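ARF GTPase-activating protein GIT1 (Rattus norvegicus, PDB 6IUH) probably serves as a GTPase-activating protein for ARF GTPases and a signalling scaffold, its C-terminal four-helix domain offering a groove for a partner protein. Local coordinates at residues L30-A33 / F37-D40; Q84-K89 / T105-Q110. All coordinates share one frame; numbering follows the deposited sequence. Where two conformers were deposited one is given.

Interaction 1 of 2, residues L30-A33 / F37-D40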
ATOM      1  N   LEU A  30      -7.588  -2.519   5.770  1.00 26.25           N
ATOM      2  CA  LEU A  30      -8.355  -2.301   4.548  1.00 26.91           C
ATOM      3  C   LEU A  30      -8.801  -3.623   3.938  1.00 24.01           C
ATOM      4  O   LEU A  30      -9.946  -3.765   3.511  1.00 27.73           O
ATOM      5  CB  LEU A  30      -7.534  -1.510   3.529  1.00 29.37           C
ATOM      6  CG  LEU A  30      -8.163  -1.356   2.143  1.00 28.62           C
ATOM      7  CD1 LEU A  30      -9.471  -0.582   2.231  1.00 29.66           C
ATOM      8  CD2 LEU A  30      -7.196  -0.671   1.189  1.00 31.92           C
ATOM      9  N   LEU A  31      -7.889  -4.591   3.901  1.00 21.27           N
ATOM     10  CA  LEU A  31      -8.202  -5.912   3.368  1.00 23.21           C
ATOM     11  C   LEU A  31      -9.286  -6.584   4.202  1.00 27.17           C
ATOM     12  O   LEU A  31     -10.153  -7.280   3.671  1.00 28.02           O
ATOM     13  CB  LEU A  31      -6.949  -6.792   3.328  1.00 23.51           C
ATOM     14  CG  LEU A  31      -7.165  -8.215   2.811  1.00 33.76           C
ATOM     15  CD1 LEU A  31      -7.782  -8.187   1.421  1.00 28.99           C
ATOM     16  CD2 LEU A  31      -5.852  -8.983   2.804  1.00 34.72           C
ATOM     17  N   ARG A  32      -9.232  -6.367   5.511  1.00 26.08           N
ATOM     18  CA  ARG A  32     -10.235  -6.909   6.420  0.53 26.90           C
ATOM     19  C   ARG A  32     -11.601  -6.299   6.132  1.00 28.40           C
ATOM     20  O   ARG A  32     -12.620  -6.990   6.144  1.00 27.84           O
ATOM     21  CB  ARG A  32      -9.843  -6.652   7.877  0.53 28.35           C
ATOM     22  CG  ARG A  32     -10.756  -7.332   8.890  0.53 33.77           C
ATOM     23  CD  ARG A  32     -10.420  -6.920  10.316  0.53 39.78           C
ATOM     24  NE  ARG A  32     -10.814  -5.543  10.600  0.53 40.19           N
ATOM     25  CZ  ARG A  32     -11.972  -5.197  11.154  0.53 43.56           C
ATOM     26  NH1 ARG A  32     -12.246  -3.919  11.377  0.53 45.32           N
ATOM     27  NH2 ARG A  32     -12.854  -6.127  11.489  0.53 42.66           N
ATOM     28  N   ALA A  33     -11.612  -4.995   5.869  1.00 32.56           N
ATOM     29  CA  ALA A  33     -12.849  -4.289   5.557  1.00 32.20           C
ATOM     30  C   ALA A  33     -13.468  -4.824   4.272  1.00 32.89           C
ATOM     31  O   ALA A  33     -14.681  -5.026   4.190  1.00 38.54           O
ATOM     32  CB  ALA A  33     -12.594  -2.793   5.440  1.00 33.23           C
ATOM     33  N   PHE A  37     -16.919  -6.837   4.222  1.00 29.38           N
ATOM     34  CA  PHE A  37     -17.897  -5.985   3.549  1.00 31.71           C
ATOM     35  C   PHE A  37     -18.179  -4.694   4.313  1.00 34.52           C
ATOM     36  O   PHE A  37     -19.296  -4.175   4.276  1.00 34.08           O
ATOM     37  CB  PHE A  37     -19.203  -6.746   3.313  1.00 35.55           C
ATOM     38  CG  PHE A  37     -19.018  -8.068   2.630  1.00 42.50           C
ATOM     39  CD1 PHE A  37     -18.073  -8.222   1.630  1.00 41.39           C
ATOM     40  CD2 PHE A  37     -19.782  -9.163   2.995  1.00 42.92           C
ATOM     41  CE1 PHE A  37     -17.899  -9.439   1.000  1.00 43.85           C
ATOM     42  CE2 PHE A  37     -19.613 -10.384   2.369  1.00 46.51           C
ATOM     43  CZ  PHE A  37     -18.669 -10.521   1.371  1.00 44.76           C
ATOM     44  N   LYS A  38     -17.165  -4.180   5.003  1.00 31.04           N
ATOM     45  CA  LYS A  38     -17.264  -2.872   5.641  1.00 32.65           C
ATOM     46  C   LYS A  38     -16.964  -1.784   4.619  1.00 32.56           C
ATOM     47  O   LYS A  38     -15.979  -1.056   4.749  1.00 32.60           O
ATOM     48  CB  LYS A  38     -16.297  -2.758   6.821  1.00 35.21           C
ATOM     49  CG  LYS A  38     -16.402  -3.874   7.841  1.00 40.35           C
ATOM     50  CD  LYS A  38     -15.562  -3.559   9.069  1.00 48.36           C
ATOM     51  CE  LYS A  38     -15.998  -2.246   9.704  1.00 59.17           C
ATOM     52  NZ  LYS A  38     -15.176  -1.898  10.896  1.00 62.70           N
ATOM     53  N   HIS A  39     -17.812  -1.676   3.602  1.00 36.80           N
ATOM     54  CA  HIS A  39     -17.553  -0.773   2.485  1.00 38.41           C
ATOM     55  C   HIS A  39     -17.574   0.693   2.915  1.00 42.72           C
ATOM     56  O   HIS A  39     -16.986   1.549   2.252  1.00 44.51           O
ATOM     57  CB  HIS A  39     -18.565  -1.022   1.365  1.00 38.51           C
ATOM     58  CG  HIS A  39     -18.524  -2.419   0.820  1.00 38.75           C
ATOM     59  ND1 HIS A  39     -17.445  -2.912   0.120  1.00 44.67           N
ATOM     60  CD2 HIS A  39     -19.423  -3.429   0.884  1.00 38.32           C
ATOM     61  CE1 HIS A  39     -17.683  -4.163  -0.231  1.00 28.94           C
ATOM     62  NE2 HIS A  39     -18.879  -4.502   0.221  1.00 43.98           N
ATOM     63  N   ASP A  40     -18.231   0.973   4.036  1.00 35.72           N
ATOM     64  CA  ASP A  40     -18.259   2.323   4.586  1.00 41.78           C
ATOM     65  C   ASP A  40     -16.906   2.716   5.177  1.00 38.79           C
ATOM     66  O   ASP A  40     -16.646   3.894   5.419  1.00 46.33           O
ATOM     67  CB  ASP A  40     -19.343   2.448   5.656  1.00 46.00           C
ATOM     68  CG  ASP A  40     -19.113   1.512   6.826  1.00 44.70           C
ATOM     69  OD1 ASP A  40     -18.749   0.343   6.588  1.00 38.62           O
ATOM     70  OD2 ASP A  40     -19.292   1.948   7.982  1.00 52.85           O
TER
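A33 and K38 meet across the end of helix 13-35, where the chain closes in a Schellman motif before turning toward helix 42-57. The case illustrates how a helix terminus is sealed by both backbone and side chain. F37 is the residue that leaves helical geometry, with phi at 63°, and its reversal brings K38 N back to A33 O, a hydrogen bond of 2.7 Å. The bond is bent, 141° at the hydrogen, and the donor lies tilted from the carbonyl plane. Alongside this closure runs its usual apolar counterpart, A33 CB against K38 CB at 4.0 Å, so the base of the lysine rather than its ammonium covers the methyl.

Beyond that point K38 departs toward R32. Its CG lies opposite the carbonyl carbon (chi1 -53°), and the chain bends at chi3, bringing NZ within 3.6 Å of R32 NH1. The two long side chains meet at a slant in the R32 conformer described here, the ammonium coming in obliquely to the guanidinium. This proximity of like charges is probably eased by E29 and E36, both salt-bridged to R32. K38 is also the centre of an inverse gamma turn, closed weakly from H39 N to F37 O. One face of the H39 imidazole lies against this turn, with F37 CA 3.7 Å above the ring plane and displaced toward the rim.

Interaction 2 of 2, residues Q84-K89 / T105-Q110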
ATOM      1  N   GLN A  84      -7.012   6.368  -3.093  1.00 24.43           N
ATOM      2  CA  GLN A  84      -7.839   7.457  -2.588  1.00 25.42           C
ATOM      3  C   GLN A  84      -8.945   7.792  -3.582  1.00 28.15           C
ATOM      4  O   GLN A  84     -10.083   8.062  -3.192  1.00 33.00           O
ATOM      5  CB  GLN A  84      -6.976   8.687  -2.308  1.00 33.43           C
ATOM      6  CG  GLN A  84      -7.616   9.721  -1.404  1.00 47.91           C
ATOM      7  CD  GLN A  84      -6.674  10.866  -1.090  1.00 58.43           C
ATOM      8  OE1 GLN A  84      -6.025  11.411  -1.983  1.00 56.09           O
ATOM      9  NE2 GLN A  84      -6.584  11.227   0.184  1.00 66.43           N
ATOM     10  N   SER A  85      -8.602   7.768  -4.867  1.00 34.10           N
ATOM     11  CA  SER A  85      -9.567   8.040  -5.926  1.00 37.28           C
ATOM     12  C   SER A  85     -10.673   6.994  -5.953  1.00 39.35           C
ATOM     13  O   SER A  85     -11.846   7.317  -6.128  1.00 39.09           O
ATOM     14  CB  SER A  85      -8.871   8.088  -7.288  1.00 36.28           C
ATOM     15  OG  SER A  85      -7.946   9.160  -7.355  1.00 38.90           O
ATOM     16  N   GLU A  86     -10.287   5.737  -5.780  1.00 29.22           N
ATOM     17  CA  GLU A  86     -11.233   4.634  -5.849  1.00 31.63           C
ATOM     18  C   GLU A  86     -12.190   4.611  -4.662  1.00 32.29           C
ATOM     19  O   GLU A  86     -13.379   4.344  -4.822  1.00 34.76           O
ATOM     20  CB  GLU A  86     -10.477   3.306  -5.940  1.00 36.14           C
ATOM     21  CG  GLU A  86      -9.807   3.081  -7.283  1.00 36.76           C
ATOM     22  CD  GLU A  86     -10.810   2.818  -8.391  1.00 48.53           C
ATOM     23  OE1 GLU A  86     -11.929   2.355  -8.083  1.00 51.49           O
ATOM     24  OE2 GLU A  86     -10.481   3.073  -9.569  1.00 55.27           O
ATOM     25  N   CYS A  87     -11.675   4.900  -3.473  1.00 36.78           N
ATOM     26  CA  CYS A  87     -12.480   4.797  -2.260  1.00 39.71           C
ATOM     27  C   CYS A  87     -13.551   5.880  -2.138  1.00 51.44           C
ATOM     28  O   CYS A  87     -14.507   5.722  -1.377  1.00 49.30           O
ATOM     29  CB  CYS A  87     -11.576   4.825  -1.030  1.00 35.53           C
ATOM     30  SG  CYS A  87     -10.600   3.327  -0.829  1.00 37.29           S
ATOM     31  N   ARG A  88     -13.411   6.966  -2.893  1.00 47.98           N
ATOM     32  CA  ARG A  88     -14.399   8.042  -2.848  1.00 50.43           C
ATOM     33  C   ARG A  88     -15.757   7.600  -3.394  1.00 50.72           C
ATOM     34  O   ARG A  88     -16.748   8.315  -3.258  1.00 54.84           O
ATOM     35  CB  ARG A  88     -13.901   9.267  -3.621  1.00 39.03           C
ATOM     36  CG  ARG A  88     -12.755  10.000  -2.942  1.00 38.18           C
ATOM     37  CD  ARG A  88     -12.331  11.243  -3.711  1.00 37.71           C
ATOM     38  NE  ARG A  88     -13.343  12.294  -3.670  1.00 47.92           N
ATOM     39  CZ  ARG A  88     -14.100  12.642  -4.704  1.00 52.98           C
ATOM     40  NH1 ARG A  88     -13.959  12.025  -5.869  1.00 52.26           N
ATOM     41  NH2 ARG A  88     -14.996  13.612  -4.575  1.00 45.27           N
ATOM     42  N   LYS A  89     -15.804   6.420  -4.006  1.00 50.06           N
ATOM     43  CA  LYS A  89     -17.052   5.908  -4.560  1.00 43.05           C
ATOM     44  C   LYS A  89     -17.942   5.303  -3.475  1.00 44.96           C
ATOM     45  O   LYS A  89     -19.113   5.015  -3.719  1.00 47.96           O
ATOM     46  CB  LYS A  89     -16.768   4.870  -5.649  1.00 46.68           C
ATOM     47  CG  LYS A  89     -15.730   5.319  -6.671  1.00 46.53           C
ATOM     48  CD  LYS A  89     -15.525   4.274  -7.757  1.00 52.30           C
ATOM     49  CE  LYS A  89     -14.257   4.544  -8.549  1.00 55.33           C
ATOM     50  NZ  LYS A  89     -14.180   5.949  -9.035  1.00 60.94           N
ATOM     51  N   THR A 105     -14.053  -3.231  -5.018  1.00 24.24           N
ATOM     52  CA  THR A 105     -13.171  -4.015  -4.163  1.00 24.31           C
ATOM     53  C   THR A 105     -11.949  -4.504  -4.932  1.00 26.23           C
ATOM     54  O   THR A 105     -10.828  -4.473  -4.418  1.00 24.64           O
ATOM     55  CB  THR A 105     -13.912  -5.217  -3.554  1.00 28.87           C
ATOM     56  OG1 THR A 105     -15.003  -4.743  -2.758  1.00 30.76           O
ATOM     57  CG2 THR A 105     -12.978  -6.036  -2.680  1.00 29.37           C
ATOM     58  N   GLN A 106     -12.165  -4.941  -6.168  1.00 25.97           N
ATOM     59  CA  GLN A 106     -11.056  -5.364  -7.019  1.00 22.97           C
ATOM     60  C   GLN A 106     -10.042  -4.242  -7.199  1.00 26.08           C
ATOM     61  O   GLN A 106      -8.844  -4.445  -7.006  1.00 25.01           O
ATOM     62  CB  GLN A 106     -11.564  -5.832  -8.384  1.00 22.84           C
ATOM     63  CG  GLN A 106     -12.331  -7.149  -8.344  1.00 26.97           C
ATOM     64  CD  GLN A 106     -13.145  -7.389  -9.600  1.00 32.04           C
ATOM     65  OE1 GLN A 106     -13.015  -6.661 -10.583  1.00 31.20           O
ATOM     66  NE2 GLN A 106     -13.996  -8.408  -9.570  1.00 32.49           N
ATOM     67  N   GLN A 107     -10.526  -3.056  -7.554  1.00 24.41           N
ATOM     68  CA  GLN A 107      -9.644  -1.923  -7.800  1.00 22.18           C
ATOM     69  C   GLN A 107      -8.912  -1.502  -6.529  1.00 22.94           C
ATOM     70  O   GLN A 107      -7.723  -1.183  -6.564  1.00 28.33           O
ATOM     71  CB  GLN A 107     -10.434  -0.749  -8.376  1.00 24.48           C
ATOM     72  CG  GLN A 107     -10.951  -0.994  -9.787  1.00 29.64           C
ATOM     73  CD  GLN A 107      -9.829  -1.261 -10.773  1.00 34.90           C
ATOM     74  OE1 GLN A 107      -8.843  -0.525 -10.824  1.00 37.53           O
ATOM     75  NE2 GLN A 107      -9.972  -2.323 -11.559  1.00 34.43           N
ATOM     76  N   VAL A 108      -9.625  -1.517  -5.408  1.00 22.03           N
ATOM     77  CA  VAL A 108      -9.046  -1.135  -4.126  1.00 21.44           C
ATOM     78  C   VAL A 108      -7.897  -2.069  -3.725  1.00 24.85           C
ATOM     79  O   VAL A 108      -6.826  -1.609  -3.326  1.00 27.58           O
ATOM     80  CB  VAL A 108     -10.126  -1.113  -3.022  1.00 26.84           C
ATOM     81  CG1 VAL A 108      -9.497  -1.093  -1.641  1.00 34.50           C
ATOM     82  CG2 VAL A 108     -11.046   0.086  -3.216  1.00 31.92           C
ATOM     83  N   ILE A 109      -8.108  -3.376  -3.852  1.00 25.90           N
ATOM     84  CA  ILE A 109      -7.072  -4.342  -3.492  1.00 20.77           C
ATOM     85  C   ILE A 109      -5.869  -4.262  -4.444  1.00 26.09           C
ATOM     86  O   ILE A 109      -4.727  -4.449  -4.021  1.00 25.01           O
ATOM     87  CB  ILE A 109      -7.632  -5.785  -3.465  1.00 18.55           C
ATOM     88  CG1 ILE A 109      -8.735  -5.898  -2.408  1.00 22.05           C
ATOM     89  CG2 ILE A 109      -6.528  -6.792  -3.164  1.00 19.91           C
ATOM     90  CD1 ILE A 109      -9.425  -7.242  -2.383  1.00 25.81           C
ATOM     91  N   GLN A 110      -6.117  -3.967  -5.719  1.00 23.22           N
ATOM     92  CA  GLN A 110      -5.021  -3.754  -6.673  1.00 23.27           C
ATOM     93  C   GLN A 110      -4.106  -2.616  -6.212  1.00 23.34           C
ATOM     94  O   GLN A 110      -2.878  -2.738  -6.239  1.00 20.66           O
ATOM     95  CB  GLN A 110      -5.558  -3.439  -8.072  1.00 25.41           C
ATOM     96  CG  GLN A 110      -6.296  -4.578  -8.755  1.00 27.55           C
ATOM     97  CD  GLN A 110      -6.656  -4.240 -10.189  1.00 29.69           C
ATOM     98  OE1 GLN A 110      -6.075  -3.334 -10.785  1.00 31.47           O
ATOM     99  NE2 GLN A 110      -7.616  -4.966 -10.751  1.00 26.45           N
TER
HETATM  100  O   HOH W   1      -8.299   2.175 -10.478  1.00 45.17           O
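E86 and Q107 lean across each other where the antiparallel helices 67-87 and 101-128 pack in an up-and-down four-helix bundle. Here the general rule that an interhelical seam is apolar inside and polar at its border can be followed atom by atom. Both side chains adopt the same fold-back: CG stands anti to the carbonyl carbon and chi2 bends the chain (-70° in E86, -60° in Q107). The bend lays the E86 carboxylate over the aliphatic root of the glutamine, with OE1 3.5 Å from Q107 CB, while carboxylate and amide planes stay 51° apart.

Their polar ends join through a water, which donates to E86 OE2 at a short 2.5 Å and to Q107 OE1 at 2.8 Å. That amide oxygen also accepts from R82, one turn before E86 on helix 67-87, so two donors grip this oxygen and probably hold the amide's rotation, and R82 reaches Q110 as well. On the inner side the contact is purely apolar. C87 and V108 are buried there, both touching F42 of helix 42-57, and each places its contacting atom anti to its own carbonyl carbon, bringing C87 SG to 4.0 Å from V108 CG2.

Overall arrangement
Interaction 1 comes first along the chain, capping helix 13-35, and interaction 2 follows as helix 67-87 meets helix 101-128; their centres are about 11 Å apart, on the same side of the chain's centre. They join directly, since L30 CD2 packs 3.7 Å from V108 CG1, and H39 CE1 lies 3.7 Å from T105 OG1. F42 of helix 42-57 touches both, so all four helices converge at this end of the bundle. Helices 13-35 and 101-128 also share an outer face: L31 from one and T105, Q106, I109 and Q110 from the other pack on another protein's chain, consistent with a binding groove between these two helices; interaction 2 ties one wall to helix 67-87, while interaction 1 closes the end of the other.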